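Engineered protein (Artificial gene, PDB 3VB8) is an engineered protein of a family of unknown function, possibly made as a protein-based enzyme inhibitor by computational design. Local coordinates at residues 36-50 / 122-135. Numbering follows the deposited sequence.
Sequences WFVKPFEHSRRYGLL and MRPEFEKTAWVEES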
ATOM      1  N   TRP A  36       5.664  -9.157 -22.050  1.00 53.18           N
ATOM      2  CA  TRP A  36       6.505  -9.644 -20.959  1.00 51.41           C
ATOM      3  C   TRP A  36       6.601  -8.520 -19.939  1.00 50.34           C
ATOM      4  O   TRP A  36       6.398  -7.349 -20.265  1.00 51.38           O
ATOM      5  CB  TRP A  36       7.905 -10.045 -21.452  1.00 50.51           C
ATOM      6  CG  TRP A  36       8.835 -10.431 -20.348  1.00 50.54           C
ATOM      7  CD1 TRP A  36       9.856  -9.677 -19.831  1.00 49.82           C
ATOM      8  CD2 TRP A  36       8.807 -11.643 -19.584  1.00 49.63           C
ATOM      9  NE1 TRP A  36      10.466 -10.346 -18.785  1.00 48.57           N
ATOM     10  CE2 TRP A  36       9.838 -11.556 -18.613  1.00 50.59           C
ATOM     11  CE3 TRP A  36       8.012 -12.792 -19.617  1.00 49.38           C
ATOM     12  CZ2 TRP A  36      10.086 -12.590 -17.690  1.00 49.84           C
ATOM     13  CZ3 TRP A  36       8.257 -13.809 -18.704  1.00 49.39           C
ATOM     14  CH2 TRP A  36       9.284 -13.702 -17.753  1.00 49.47           C
ATOM     15  N   PHE A  37       6.915  -8.891 -18.704  1.00 47.43           N
ATOM     16  CA  PHE A  37       7.047  -7.935 -17.599  1.00 45.18           C
ATOM     17  C   PHE A  37       7.938  -6.739 -17.928  1.00 42.94           C
ATOM     18  O   PHE A  37       9.027  -6.902 -18.487  1.00 42.83           O
ATOM     19  CB  PHE A  37       7.567  -8.661 -16.333  1.00 44.20           C
ATOM     20  CG  PHE A  37       6.642  -9.761 -15.847  1.00 46.97           C
ATOM     21  CD1 PHE A  37       5.407  -9.455 -15.251  1.00 47.54           C
ATOM     22  CD2 PHE A  37       6.929 -11.094 -16.105  1.00 47.20           C
ATOM     23  CE1 PHE A  37       4.476 -10.464 -14.936  1.00 45.62           C
ATOM     24  CE2 PHE A  37       6.004 -12.096 -15.793  1.00 47.60           C
ATOM     25  CZ  PHE A  37       4.779 -11.777 -15.212  1.00 44.62           C
ATOM     26  N   VAL A  38       7.472  -5.548 -17.559  1.00 40.30           N
ATOM     27  CA  VAL A  38       8.206  -4.312 -17.784  1.00 37.38           C
ATOM     28  C   VAL A  38       9.356  -4.293 -16.817  1.00 37.58           C
ATOM     29  O   VAL A  38       9.242  -4.858 -15.733  1.00 36.65           O
ATOM     30  CB  VAL A  38       7.309  -3.116 -17.532  1.00 37.22           C
ATOM     31  CG1 VAL A  38       8.123  -1.857 -17.513  1.00 31.63           C
ATOM     32  CG2 VAL A  38       6.280  -3.042 -18.622  1.00 36.43           C
ATOM     33  N   LYS A  39      10.460  -3.664 -17.206  1.00 38.03           N
ATOM     34  CA  LYS A  39      11.627  -3.611 -16.342  1.00 40.21           C
ATOM     35  C   LYS A  39      11.627  -2.324 -15.542  1.00 40.57           C
ATOM     36  O   LYS A  39      11.459  -1.260 -16.103  1.00 43.34           O
ATOM     37  CB  LYS A  39      12.913  -3.696 -17.174  1.00 41.16           C
ATOM     38  CG  LYS A  39      14.167  -3.568 -16.340  1.00 42.80           C
ATOM     39  CD  LYS A  39      14.781  -4.923 -16.003  1.00 45.02           C
ATOM     40  CE  LYS A  39      16.154  -4.764 -15.331  1.00 47.20           C
ATOM     41  NZ  LYS A  39      16.822  -6.071 -15.033  1.00 49.02           N
ATOM     42  N   PRO A  40      11.815  -2.398 -14.222  1.00 41.61           N
ATOM     43  CA  PRO A  40      11.845  -1.214 -13.345  1.00 41.80           C
ATOM     44  C   PRO A  40      13.101  -0.416 -13.597  1.00 43.30           C
ATOM     45  O   PRO A  40      14.103  -1.015 -13.888  1.00 44.32           O
ATOM     46  CB  PRO A  40      11.849  -1.822 -11.951  1.00 42.92           C
ATOM     47  CG  PRO A  40      11.164  -3.162 -12.166  1.00 41.80           C
ATOM     48  CD  PRO A  40      11.802  -3.635 -13.435  1.00 40.82           C
ATOM     49  N   PHE A  41      13.070   0.906 -13.495  1.00 44.38           N
ATOM     50  CA  PHE A  41      14.271   1.682 -13.744  1.00 45.20           C
ATOM     51  C   PHE A  41      14.887   1.938 -12.384  1.00 45.46           C
ATOM     52  O   PHE A  41      16.037   2.331 -12.264  1.00 44.84           O
ATOM     53  CB  PHE A  41      13.918   2.997 -14.443  1.00 44.94           C
ATOM     54  CG  PHE A  41      13.376   4.059 -13.512  1.00 47.05           C
ATOM     55  CD1 PHE A  41      14.241   4.966 -12.892  1.00 47.32           C
ATOM     56  CD2 PHE A  41      12.002   4.156 -13.251  1.00 48.60           C
ATOM     57  CE1 PHE A  41      13.752   5.959 -12.028  1.00 47.46           C
ATOM     58  CE2 PHE A  41      11.499   5.148 -12.384  1.00 50.21           C
ATOM     59  CZ  PHE A  41      12.376   6.050 -11.773  1.00 49.84           C
ATOM     60  N   GLU A  42      14.104   1.709 -11.346  1.00 47.23           N
ATOM     61  CA  GLU A  42      14.593   1.927 -10.000  1.00 50.55           C
ATOM     62  C   GLU A  42      13.812   1.068  -9.023  1.00 51.10           C
ATOM     63  O   GLU A  42      12.654   0.751  -9.270  1.00 52.25           O
ATOM     64  CB  GLU A  42      14.451   3.416  -9.630  1.00 52.58           C
ATOM     65  CG  GLU A  42      14.541   3.720  -8.129  1.00 56.41           C
ATOM     66  CD  GLU A  42      14.365   5.212  -7.799  1.00 59.97           C
ATOM     67  OE1 GLU A  42      13.500   5.865  -8.433  1.00 60.73           O
ATOM     68  OE2 GLU A  42      15.082   5.732  -6.902  1.00 60.67           O
ATOM     69  N   HIS A  43      14.450   0.671  -7.928  1.00 51.39           N
ATOM     70  CA  HIS A  43      13.777  -0.117  -6.899  1.00 52.61           C
ATOM     71  C   HIS A  43      14.294   0.320  -5.530  1.00 51.63           C
ATOM     72  O   HIS A  43      15.493   0.562  -5.369  1.00 52.99           O
ATOM     73  CB  HIS A  43      14.062  -1.586  -7.101  1.00 55.30           C
ATOM     74  CG  HIS A  43      15.521  -1.908  -7.115  1.00 58.55           C
ATOM     75  ND1 HIS A  43      16.209  -2.138  -8.281  1.00 60.77           N
ATOM     76  CD2 HIS A  43      16.410  -2.061  -6.109  1.00 60.33           C
ATOM     77  CE1 HIS A  43      17.469  -2.428  -7.998  1.00 62.84           C
ATOM     78  NE2 HIS A  43      17.616  -2.387  -6.686  1.00 62.42           N
ATOM     79  N   SER A  44      13.410   0.413  -4.542  1.00 50.25           N
ATOM     80  CA  SER A  44      13.834   0.856  -3.220  1.00 50.62           C
ATOM     81  C   SER A  44      13.450  -0.087  -2.099  1.00 50.26           C
ATOM     82  O   SER A  44      12.293  -0.201  -1.722  1.00 50.12           O
ATOM     83  CB  SER A  44      13.264   2.258  -2.939  1.00 52.11           C
ATOM     84  OG  SER A  44      13.555   2.743  -1.638  1.00 49.75           O
ATOM     85  N   ARG A  45      14.444  -0.751  -1.544  1.00 51.24           N
ATOM     86  CA  ARG A  45      14.194  -1.666  -0.459  1.00 53.00           C
ATOM     87  C   ARG A  45      13.889  -0.840   0.776  1.00 52.76           C
ATOM     88  O   ARG A  45      13.153  -1.256   1.667  1.00 51.92           O
ATOM     89  CB  ARG A  45      15.434  -2.529  -0.239  1.00 54.16           C
ATOM     90  CG  ARG A  45      15.587  -3.690  -1.221  1.00 58.32           C
ATOM     91  CD  ARG A  45      16.903  -4.446  -1.065  1.00 58.32           C
ATOM     92  NE  ARG A  45      16.994  -5.541  -2.025  1.00 60.12           N
ATOM     93  CZ  ARG A  45      18.084  -6.275  -2.198  1.00 60.91           C
ATOM     94  NH1 ARG A  45      19.158  -6.019  -1.471  1.00 62.31           N
ATOM     95  NH2 ARG A  45      18.110  -7.251  -3.096  1.00 61.21           N
ATOM     96  N   ARG A  46      14.456   0.355   0.807  1.00 52.94           N
ATOM     97  CA  ARG A  46      14.265   1.238   1.935  1.00 53.54           C
ATOM     98  C   ARG A  46      12.793   1.581   2.071  1.00 54.26           C
ATOM     99  O   ARG A  46      12.351   2.028   3.126  1.00 54.67           O
ATOM    100  CB  ARG A  46      15.108   2.506   1.736  1.00 54.18           C
ATOM    101  CG  ARG A  46      15.312   3.402   2.956  1.00 57.48           C
ATOM    102  CD  ARG A  46      14.153   4.360   3.199  1.00 60.02           C
ATOM    103  NE  ARG A  46      14.382   5.268   4.332  1.00 62.72           N
ATOM    104  CZ  ARG A  46      15.195   6.333   4.328  1.00 62.86           C
ATOM    105  NH1 ARG A  46      15.889   6.663   3.246  1.00 62.42           N
ATOM    106  NH2 ARG A  46      15.308   7.090   5.413  1.00 61.31           N
ATOM    107  N   TYR A  47      12.034   1.374   0.999  1.00 55.00           N
ATOM    108  CA  TYR A  47      10.608   1.682   1.031  1.00 55.04           C
ATOM    109  C   TYR A  47       9.669   0.578   0.535  1.00 52.40           C
ATOM    110  O   TYR A  47       8.465   0.627   0.774  1.00 51.82           O
ATOM    111  CB  TYR A  47      10.331   2.973   0.255  1.00 58.34           C
ATOM    112  CG  TYR A  47      10.739   4.218   1.001  1.00 60.98           C
ATOM    113  CD1 TYR A  47      10.147   4.540   2.226  1.00 61.99           C
ATOM    114  CD2 TYR A  47      11.723   5.069   0.497  1.00 62.47           C
ATOM    115  CE1 TYR A  47      10.527   5.673   2.931  1.00 63.58           C
ATOM    116  CE2 TYR A  47      12.111   6.209   1.193  1.00 63.73           C
ATOM    117  CZ  TYR A  47      11.510   6.505   2.409  1.00 64.37           C
ATOM    118  OH  TYR A  47      11.892   7.638   3.091  1.00 65.34           O
ATOM    119  N   GLY A  48      10.204  -0.412  -0.166  1.00 49.02           N
ATOM    120  CA  GLY A  48       9.354  -1.488  -0.644  1.00 45.95           C
ATOM    121  C   GLY A  48       8.611  -1.119  -1.910  1.00 44.38           C
ATOM    122  O   GLY A  48       7.519  -1.623  -2.168  1.00 41.76           O
ATOM    123  N   LEU A  49       9.219  -0.258  -2.715  1.00 43.89           N
ATOM    124  CA  LEU A  49       8.612   0.178  -3.958  1.00 43.42           C
ATOM    125  C   LEU A  49       9.421  -0.152  -5.222  1.00 42.92           C
ATOM    126  O   LEU A  49      10.617  -0.389  -5.160  1.00 44.70           O
ATOM    127  CB  LEU A  49       8.403   1.686  -3.904  1.00 44.78           C
ATOM    128  CG  LEU A  49       7.750   2.332  -2.692  1.00 47.75           C
ATOM    129  CD1 LEU A  49       7.966   3.840  -2.812  1.00 44.79           C
ATOM    130  CD2 LEU A  49       6.260   1.972  -2.633  1.00 46.95           C
ATOM    131  N   LEU A  50       8.759  -0.145  -6.372  1.00 40.39           N
ATOM    132  CA  LEU A  50       9.415  -0.382  -7.652  1.00 37.99           C
ATOM    133  C   LEU A  50       8.853   0.746  -8.497  1.00 37.00           C
ATOM    134  O   LEU A  50       7.642   0.968  -8.470  1.00 36.48           O
ATOM    135  CB  LEU A  50       9.017  -1.747  -8.214  1.00 36.25           C
ATOM    136  CG  LEU A  50       9.527  -2.976  -7.470  1.00 34.55           C
ATOM    137  CD1 LEU A  50       9.074  -4.202  -8.186  1.00 33.50           C
ATOM    138  CD2 LEU A  50      11.026  -2.937  -7.385  1.00 31.91           C
ATOM    139  N   MET A 122       9.168 -14.472  -9.335  1.00 48.43           N
ATOM    140  CA  MET A 122       9.851 -13.208  -9.101  1.00 48.84           C
ATOM    141  C   MET A 122       9.502 -12.521  -7.782  1.00 48.77           C
ATOM    142  O   MET A 122      10.171 -11.566  -7.372  1.00 48.53           O
ATOM    143  CB  MET A 122       9.577 -12.259 -10.256  1.00 49.92           C
ATOM    144  CG  MET A 122      10.426 -12.560 -11.482  1.00 53.46           C
ATOM    145  SD  MET A 122      10.097 -11.501 -12.902  1.00 58.91           S
ATOM    146  CE  MET A 122       8.678 -12.358 -13.613  1.00 58.01           C
ATOM    147  N   ARG A 123       8.448 -13.002  -7.129  1.00 48.59           N
ATOM    148  CA  ARG A 123       7.992 -12.453  -5.850  1.00 48.43           C
ATOM    149  C   ARG A 123       9.151 -12.027  -4.967  1.00 48.47           C
ATOM    150  O   ARG A 123      10.116 -12.760  -4.833  1.00 47.23           O
ATOM    151  CB  ARG A 123       7.159 -13.494  -5.127  1.00 47.62           C
ATOM    152  CG  ARG A 123       6.958 -13.215  -3.664  1.00 50.04           C
ATOM    153  CD  ARG A 123       7.606 -14.330  -2.864  1.00 53.21           C
ATOM    154  NE  ARG A 123       7.344 -15.645  -3.458  1.00 53.21           N
ATOM    155  CZ  ARG A 123       7.388 -16.795  -2.789  1.00 55.16           C
ATOM    156  NH1 ARG A 123       7.677 -16.801  -1.490  1.00 56.64           N
ATOM    157  NH2 ARG A 123       7.170 -17.940  -3.423  1.00 53.26           N
ATOM    158  N   PRO A 124       9.052 -10.849  -4.331  1.00 46.87           N
ATOM    159  CA  PRO A 124      10.122 -10.340  -3.464  1.00 46.75           C
ATOM    160  C   PRO A 124      10.505 -11.297  -2.309  1.00 48.04           C
ATOM    161  O   PRO A 124       9.643 -11.824  -1.583  1.00 48.16           O
ATOM    162  CB  PRO A 124       9.547  -9.017  -2.976  1.00 46.05           C
ATOM    163  CG  PRO A 124       8.104  -9.310  -2.918  1.00 47.17           C
ATOM    164  CD  PRO A 124       7.864  -9.985  -4.228  1.00 46.93           C
ATOM    165  N   GLU A 125      11.808 -11.526  -2.157  1.00 48.98           N
ATOM    166  CA  GLU A 125      12.321 -12.399  -1.108  1.00 51.16           C
ATOM    167  C   GLU A 125      12.281 -11.571   0.156  1.00 52.18           C
ATOM    168  O   GLU A 125      12.057 -10.370   0.080  1.00 53.49           O
ATOM    169  CB  GLU A 125      13.753 -12.841  -1.442  1.00 52.42           C
ATOM    170  CG  GLU A 125      13.869 -13.900  -2.532  1.00 55.39           C
ATOM    171  CD  GLU A 125      15.289 -14.042  -3.056  1.00 60.00           C
ATOM    172  OE1 GLU A 125      16.223 -14.179  -2.231  1.00 60.39           O
ATOM    173  OE2 GLU A 125      15.467 -14.022  -4.294  1.00 61.81           O
ATOM    174  N   PHE A 126      12.475 -12.194   1.311  1.00 51.83           N
ATOM    175  CA  PHE A 126      12.428 -11.454   2.564  1.00 52.39           C
ATOM    176  C   PHE A 126      13.283 -10.184   2.566  1.00 52.41           C
ATOM    177  O   PHE A 126      14.389 -10.169   2.017  1.00 52.44           O
ATOM    178  CB  PHE A 126      12.862 -12.356   3.720  1.00 51.53           C
ATOM    179  CG  PHE A 126      12.834 -11.679   5.054  1.00 52.66           C
ATOM    180  CD1 PHE A 126      11.645 -11.148   5.564  1.00 53.47           C
ATOM    181  CD2 PHE A 126      14.003 -11.531   5.788  1.00 51.99           C
ATOM    182  CE1 PHE A 126      11.629 -10.474   6.787  1.00 53.36           C
ATOM    183  CE2 PHE A 126      13.999 -10.865   7.004  1.00 51.49           C
ATOM    184  CZ  PHE A 126      12.813 -10.333   7.506  1.00 52.15           C
ATOM    185  N   GLU A 127      12.753  -9.134   3.201  1.00 52.59           N
ATOM    186  CA  GLU A 127      13.429  -7.845   3.332  1.00 52.99           C
ATOM    187  C   GLU A 127      14.124  -7.472   2.053  1.00 51.84           C
ATOM    188  O   GLU A 127      15.224  -6.921   2.068  1.00 51.90           O
ATOM    189  CB  GLU A 127      14.443  -7.889   4.487  1.00 53.22           C
ATOM    190  CG  GLU A 127      13.893  -7.362   5.803  1.00 55.79           C
ATOM    191  CD  GLU A 127      14.823  -7.605   6.986  1.00 58.35           C
ATOM    192  OE1 GLU A 127      16.048  -7.755   6.783  1.00 58.47           O
ATOM    193  OE2 GLU A 127      14.324  -7.633   8.128  1.00 58.63           O
ATOM    194  N   LYS A 128      13.463  -7.775   0.943  1.00 50.80           N
ATOM    195  CA  LYS A 128      14.009  -7.504  -0.383  1.00 50.84           C
ATOM    196  C   LYS A 128      12.875  -7.045  -1.279  1.00 50.54           C
ATOM    197  O   LYS A 128      11.725  -7.067  -0.857  1.00 50.36           O
ATOM    198  CB  LYS A 128      14.605  -8.802  -0.944  1.00 52.02           C
ATOM    199  CG  LYS A 128      15.870  -8.653  -1.774  1.00 53.83           C
ATOM    200  CD  LYS A 128      16.664  -9.964  -1.729  1.00 55.74           C
ATOM    201  CE  LYS A 128      17.218 -10.241  -0.325  1.00 56.15           C
ATOM    202  NZ  LYS A 128      18.007 -11.504  -0.248  1.00 54.81           N
ATOM    203  N   THR A 129      13.199  -6.622  -2.500  1.00 50.69           N
ATOM    204  CA  THR A 129      12.177  -6.218  -3.466  1.00 51.94           C
ATOM    205  C   THR A 129      12.257  -7.224  -4.591  1.00 52.86           C
ATOM    206  O   THR A 129      13.206  -8.004  -4.669  1.00 51.06           O
ATOM    207  CB  THR A 129      12.390  -4.790  -4.085  1.00 50.98           C
ATOM    208  OG1 THR A 129      13.650  -4.732  -4.750  1.00 50.47           O
ATOM    209  CG2 THR A 129      12.295  -3.703  -3.037  1.00 49.75           C
ATOM    210  N   ALA A 130      11.262  -7.203  -5.461  1.00 55.21           N
ATOM    211  CA  ALA A 130      11.247  -8.132  -6.565  1.00 58.42           C
ATOM    212  C   ALA A 130      12.218  -7.611  -7.626  1.00 60.41           C
ATOM    213  O   ALA A 130      12.583  -6.442  -7.582  1.00 58.76           O
ATOM    214  CB  ALA A 130       9.800  -8.260  -7.123  1.00 58.70           C
ATOM    215  N   TRP A 131      12.659  -8.470  -8.546  1.00 63.55           N
ATOM    216  CA  TRP A 131      13.560  -8.022  -9.599  1.00 67.06           C
ATOM    217  C   TRP A 131      13.230  -8.573 -10.965  1.00 67.56           C
ATOM    218  O   TRP A 131      13.455  -9.749 -11.246  1.00 68.07           O
ATOM    219  CB  TRP A 131      15.018  -8.359  -9.295  1.00 70.57           C
ATOM    220  CG  TRP A 131      15.927  -7.498 -10.094  1.00 74.36           C
ATOM    221  CD1 TRP A 131      17.105  -7.860 -10.699  1.00 75.60           C
ATOM    222  CD2 TRP A 131      15.755  -6.097 -10.351  1.00 74.99           C
ATOM    223  NE1 TRP A 131      17.679  -6.761 -11.318  1.00 75.99           N
ATOM    224  CE2 TRP A 131      16.870  -5.669 -11.116  1.00 75.61           C
ATOM    225  CE3 TRP A 131      14.766  -5.158 -10.011  1.00 74.70           C
ATOM    226  CZ2 TRP A 131      17.015  -4.338 -11.533  1.00 76.01           C
ATOM    227  CZ3 TRP A 131      14.913  -3.846 -10.428  1.00 74.01           C
ATOM    228  CH2 TRP A 131      16.024  -3.447 -11.179  1.00 75.13           C
ATOM    229  N   VAL A 132      12.729  -7.698 -11.825  1.00 67.50           N
ATOM    230  CA  VAL A 132      12.377  -8.104 -13.163  1.00 68.90           C
ATOM    231  C   VAL A 132      13.672  -8.458 -13.843  1.00 70.88           C
ATOM    232  O   VAL A 132      14.511  -7.597 -14.040  1.00 71.10           O
ATOM    233  CB  VAL A 132      11.682  -6.958 -13.931  1.00 68.26           C
ATOM    234  CG1 VAL A 132      11.782  -7.177 -15.407  1.00 67.60           C
ATOM    235  CG2 VAL A 132      10.220  -6.889 -13.558  1.00 69.09           C
ATOM    236  N   GLU A 133      13.844  -9.728 -14.166  1.00 73.66           N
ATOM    237  CA  GLU A 133      15.046 -10.172 -14.834  1.00 77.16           C
ATOM    238  C   GLU A 133      14.854  -9.959 -16.316  1.00 79.16           C
ATOM    239  O   GLU A 133      13.860 -10.421 -16.875  1.00 78.10           O
ATOM    240  CB  GLU A 133      15.276 -11.656 -14.536  1.00 78.87           C
ATOM    241  CG  GLU A 133      15.685 -11.930 -13.089  1.00 81.62           C
ATOM    242  CD  GLU A 133      15.790 -13.412 -12.768  1.00 81.76           C
ATOM    243  OE1 GLU A 133      16.474 -14.130 -13.526  1.00 81.79           O
ATOM    244  OE2 GLU A 133      15.201 -13.852 -11.752  1.00 82.23           O
ATOM    245  N   GLU A 134      15.794  -9.247 -16.944  1.00 81.64           N
ATOM    246  CA  GLU A 134      15.723  -9.001 -18.383  1.00 83.25           C
ATOM    247  C   GLU A 134      15.639 -10.391 -18.932  1.00 84.20           C
ATOM    248  O   GLU A 134      16.661 -11.031 -19.143  1.00 83.99           O
ATOM    249  CB  GLU A 134      16.996  -8.313 -18.882  1.00 82.66           C
ATOM    250  CG  GLU A 134      16.871  -7.517 -20.187  1.00 82.36           C
ATOM    251  CD  GLU A 134      15.926  -6.325 -20.053  1.00 81.89           C
ATOM    252  OE1 GLU A 134      15.987  -5.619 -19.025  1.00 82.36           O
ATOM    253  OE2 GLU A 134      15.112  -6.090 -20.969  1.00 79.91           O
ATOM    254  N   SER A 135      14.421 -10.880 -19.114  1.00 85.22           N
ATOM    255  CA  SER A 135      14.257 -12.242 -19.586  1.00 86.72           C
ATOM    256  C   SER A 135      13.965 -12.481 -21.077  1.00 87.23           C
ATOM    257  O   SER A 135      13.866 -11.565 -21.903  1.00 86.93           O
ATOM    258  CB  SER A 135      13.187 -12.934 -18.748  1.00 87.89           C
ATOM    259  OG  SER A 135      13.601 -12.998 -17.403  1.00 89.55           O
TER
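Lys39 sets out with CG anti to the backbone N (chi1 177°) and bends at chi2, which carries its ammonium group across to Val132. There Lys39 NZ donates to Val132 O at 2.9 Å, nearly in line with the carbonyl. Trp131 starts with CG anti to its N (chi1 -160°), which brings its six-membered ring up to His43. The two rings form a T-shaped pair, the edge of His43 toward the face of Trp131, with centroids 4.4 Å apart and planes at 74°. Pro40 CB lies 4.0 Å from Trp131 CZ3, while Pro40 CD meets Val132 CB. Lys39 NZ lies 4.1 Å from Glu134 OE1, beyond a salt bridge. With an alanine at Lys39 the ammonium group is gone, so Val132 O is likely to lose this donor and Glu134 its nearby positive charge. Met122 CE comes obliquely against Phe37 CD2, and Met122 SD makes an oblique Met-aromatic contact, 5.2 Å from the Phe37 ring centroid. Thr129 turns CG2 toward Arg45 CG and Ser44 O. The Arg45 guanidinium lays one face over Lys128 CG. Ser44 O accepts from both Gly48 N and Leu49 N, a G1 beta bulge in the hairpin of strands 42-44 and 49-54. The loop between helices 114-122 and 143-156 runs along residues 36-41 and then this hairpin. Phe37 also packs on Val115 of helix 114-122, and Leu50 on Leu28 of strand 23-31.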